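Local coordinates for MHC class I protein (Ginglymostoma cirratum, PDB 6LUP) that probably presents peptides to T cells at the cell surface, as classical MHC class I molecules of other vertebrates do, at residues F202-I207 with V254-L259. Numbering follows the deposited sequence.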
ATOM      1  N   PHE A 202      -4.323  -3.771  13.991  1.00 43.76           N
ATOM      2  CA  PHE A 202      -5.663  -3.742  13.404  1.00 42.67           C
ATOM      3  C   PHE A 202      -5.681  -3.928  11.892  1.00 41.65           C
ATOM      4  O   PHE A 202      -4.726  -3.579  11.194  1.00 40.95           O
ATOM      5  CB  PHE A 202      -6.435  -2.479  13.810  1.00 42.35           C
ATOM      6  CG  PHE A 202      -5.762  -1.187  13.430  1.00 42.19           C
ATOM      7  CD1 PHE A 202      -5.972  -0.613  12.176  1.00 41.67           C
ATOM      8  CD2 PHE A 202      -4.948  -0.513  14.342  1.00 42.62           C
ATOM      9  CE1 PHE A 202      -5.366   0.590  11.833  1.00 41.63           C
ATOM     10  CE2 PHE A 202      -4.341   0.691  14.005  1.00 42.14           C
ATOM     11  CZ  PHE A 202      -4.548   1.242  12.748  1.00 41.77           C
ATOM     12  N   TYR A 203      -6.778  -4.501  11.405  1.00 41.71           N
ATOM     13  CA  TYR A 203      -7.026  -4.698   9.978  1.00 41.19           C
ATOM     14  C   TYR A 203      -8.535  -4.602   9.742  1.00 41.38           C
ATOM     15  O   TYR A 203      -9.308  -5.187  10.504  1.00 42.18           O
ATOM     16  CB  TYR A 203      -6.498  -6.063   9.501  1.00 41.03           C
ATOM     17  CG  TYR A 203      -6.928  -6.381   8.093  1.00 40.42           C
ATOM     18  CD1 TYR A 203      -8.185  -6.934   7.839  1.00 40.43           C
ATOM     19  CD2 TYR A 203      -6.099  -6.086   7.013  1.00 39.74           C
ATOM     20  CE1 TYR A 203      -8.604  -7.191   6.549  1.00 40.32           C
ATOM     21  CE2 TYR A 203      -6.505  -6.346   5.719  1.00 39.45           C
ATOM     22  CZ  TYR A 203      -7.756  -6.894   5.492  1.00 39.89           C
ATOM     23  OH  TYR A 203      -8.160  -7.148   4.207  1.00 39.81           O
ATOM     24  N   PRO A 204      -8.969  -3.890   8.679  1.00 41.04           N
ATOM     25  CA  PRO A 204      -8.190  -3.175   7.661  1.00 40.63           C
ATOM     26  C   PRO A 204      -7.647  -1.830   8.160  1.00 41.08           C
ATOM     27  O   PRO A 204      -7.852  -1.480   9.320  1.00 41.45           O
ATOM     28  CB  PRO A 204      -9.199  -2.974   6.527  1.00 40.29           C
ATOM     29  CG  PRO A 204     -10.520  -2.911   7.210  1.00 40.83           C
ATOM     30  CD  PRO A 204     -10.419  -3.827   8.398  1.00 41.31           C
ATOM     31  N   HIS A 205      -6.969  -1.094   7.282  1.00 41.36           N
ATOM     32  CA  HIS A 205      -6.191   0.087   7.671  1.00 42.23           C
ATOM     33  C   HIS A 205      -7.037   1.260   8.178  1.00 43.03           C
ATOM     34  O   HIS A 205      -6.598   2.014   9.050  1.00 43.19           O
ATOM     35  CB  HIS A 205      -5.308   0.548   6.505  1.00 42.08           C
ATOM     36  CG  HIS A 205      -6.013   1.437   5.531  1.00 42.52           C
ATOM     37  ND1 HIS A 205      -5.871   2.809   5.539  1.00 43.32           N
ATOM     38  CD2 HIS A 205      -6.892   1.155   4.539  1.00 42.34           C
ATOM     39  CE1 HIS A 205      -6.623   3.332   4.587  1.00 43.36           C
ATOM     40  NE2 HIS A 205      -7.251   2.350   3.965  1.00 42.97           N
ATOM     41  N   SER A 206      -8.238   1.399   7.619  1.00 43.73           N
ATOM     42  CA  SER A 206      -9.136   2.520   7.906  1.00 45.21           C
ATOM     43  C   SER A 206      -9.507   2.589   9.391  1.00 45.89           C
ATOM     44  O   SER A 206      -9.958   1.598   9.967  1.00 46.06           O
ATOM     45  CB  SER A 206     -10.395   2.395   7.043  1.00 46.06           C
ATOM     46  OG  SER A 206     -11.094   3.621   6.962  1.00 47.86           O
ATOM     47  N   ILE A 207      -9.310   3.757  10.004  1.00 46.07           N
ATOM     48  CA  ILE A 207      -9.531   3.915  11.446  1.00 46.80           C
ATOM     49  C   ILE A 207      -9.807   5.365  11.874  1.00 48.40           C
ATOM     50  O   ILE A 207      -9.289   6.315  11.282  1.00 48.14           O
ATOM     51  CB  ILE A 207      -8.349   3.321  12.262  1.00 46.16           C
ATOM     52  CG1 ILE A 207      -8.732   3.131  13.735  1.00 46.13           C
ATOM     53  CG2 ILE A 207      -7.081   4.154  12.093  1.00 45.50           C
ATOM     54  CD1 ILE A 207      -7.756   2.284  14.527  1.00 45.95           C
ATOM     55  N   VAL A 254     -11.825   5.176  19.927  1.00 57.41           N
ATOM     56  CA  VAL A 254     -11.415   4.513  18.693  1.00 55.99           C
ATOM     57  C   VAL A 254     -12.598   3.898  17.944  1.00 56.48           C
ATOM     58  O   VAL A 254     -13.427   3.198  18.531  1.00 56.69           O
ATOM     59  CB  VAL A 254     -10.352   3.426  18.959  1.00 55.22           C
ATOM     60  CG1 VAL A 254      -9.842   2.841  17.649  1.00 54.23           C
ATOM     61  CG2 VAL A 254      -9.191   3.988  19.763  1.00 55.23           C
ATOM     62  N   ASP A 255     -12.663   4.178  16.643  1.00 56.75           N
ATOM     63  CA  ASP A 255     -13.619   3.541  15.740  1.00 56.94           C
ATOM     64  C   ASP A 255     -12.907   2.734  14.666  1.00 55.77           C
ATOM     65  O   ASP A 255     -12.103   3.262  13.894  1.00 54.66           O
ATOM     66  CB  ASP A 255     -14.549   4.570  15.101  1.00 58.63           C
ATOM     67  CG  ASP A 255     -15.703   4.944  16.003  1.00 60.98           C
ATOM     68  OD1 ASP A 255     -16.664   4.146  16.100  1.00 62.24           O
ATOM     69  OD2 ASP A 255     -15.649   6.033  16.612  1.00 61.58           O
ATOM     70  N   HIS A 256     -13.211   1.443  14.642  1.00 56.04           N
ATOM     71  CA  HIS A 256     -12.657   0.494  13.694  1.00 55.06           C
ATOM     72  C   HIS A 256     -13.738  -0.550  13.471  1.00 56.02           C
ATOM     73  O   HIS A 256     -14.403  -0.969  14.421  1.00 57.09           O
ATOM     74  CB  HIS A 256     -11.391  -0.148  14.275  1.00 54.37           C
ATOM     75  CG  HIS A 256     -10.720  -1.124  13.357  1.00 53.48           C
ATOM     76  ND1 HIS A 256      -9.781  -0.743  12.421  1.00 52.39           N
ATOM     77  CD2 HIS A 256     -10.837  -2.468  13.244  1.00 53.01           C
ATOM     78  CE1 HIS A 256      -9.359  -1.809  11.766  1.00 51.25           C
ATOM     79  NE2 HIS A 256      -9.983  -2.868  12.246  1.00 51.96           N
ATOM     80  N   ASP A 257     -13.925  -0.966  12.225  1.00 56.12           N
ATOM     81  CA  ASP A 257     -14.990  -1.920  11.914  1.00 57.18           C
ATOM     82  C   ASP A 257     -14.684  -3.354  12.383  1.00 56.70           C
ATOM     83  O   ASP A 257     -15.449  -4.285  12.131  1.00 56.99           O
ATOM     84  CB  ASP A 257     -15.385  -1.851  10.433  1.00 57.37           C
ATOM     85  CG  ASP A 257     -14.266  -2.252   9.506  1.00 57.01           C
ATOM     86  OD1 ASP A 257     -13.327  -2.945   9.957  1.00 57.62           O
ATOM     87  OD2 ASP A 257     -14.327  -1.871   8.317  1.00 56.63           O
ATOM     88  N   GLY A 258     -13.559  -3.510  13.074  1.00 56.08           N
ATOM     89  CA  GLY A 258     -13.257  -4.732  13.803  1.00 56.92           C
ATOM     90  C   GLY A 258     -13.722  -4.637  15.247  1.00 58.31           C
ATOM     91  O   GLY A 258     -13.673  -5.623  15.983  1.00 59.17           O
ATOM     92  N   LEU A 259     -14.172  -3.452  15.655  1.00 58.45           N
ATOM     93  CA  LEU A 259     -14.661  -3.237  17.016  1.00 59.35           C
ATOM     94  C   LEU A 259     -16.164  -3.465  17.118  1.00 61.11           C
ATOM     95  O   LEU A 259     -16.629  -4.187  18.004  1.00 62.76           O
ATOM     96  CB  LEU A 259     -14.289  -1.839  17.518  1.00 58.83           C
ATOM     97  CG  LEU A 259     -12.796  -1.568  17.716  1.00 58.01           C
ATOM     98  CD1 LEU A 259     -12.533  -0.073  17.806  1.00 57.33           C
ATOM     99  CD2 LEU A 259     -12.257  -2.294  18.944  1.00 57.96           C
TER
HETATM  100  O   HOH W   1     -11.710  -0.468   9.730  1.00 34.58           O
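The side chain of His256 reaches across to segment 202-207, an example of how the two sheets of an immunoglobulin C1-set domain are joined at one end: this segment, with its cis peptide bond before Pro204, carries the chain from strand 194-202 of one sheet towards strand 208-213 of the other. A chi1 of -179° sets CG of His256 anti to the backbone N, and the ring beyond it lies against segment 202-207. His256 NE2 donates to Tyr203 O at 3.0 Å; the oxygen is close to the ring plane, but the donor stands well above the carbonyl plane, at a C=O...N angle of 98°. Phe202 CB covers one face of the imidazole in a CH-pi contact, 4.0 Å from the ring centroid, while the two aromatic planes are inclined at 66°. Over the opposite face, offset toward the rim, lie Asp257 OD1 and a water that donates to Ser206 O (2.7 Å) and weakly accepts from Asp257 N. Ile207 lays CG1 against Asp255 O at 3.4 Å. Its CD1 sits over the centre of the Phe202 ring and meets Val254 CG1 at 3.8 Å. Toward the alpha-1/alpha-2 region, His205 N hydrogen-bonds Asp29 OD2. Pro204 and Asp257 meet tip to tip, CD to OD1 at 3.4 Å.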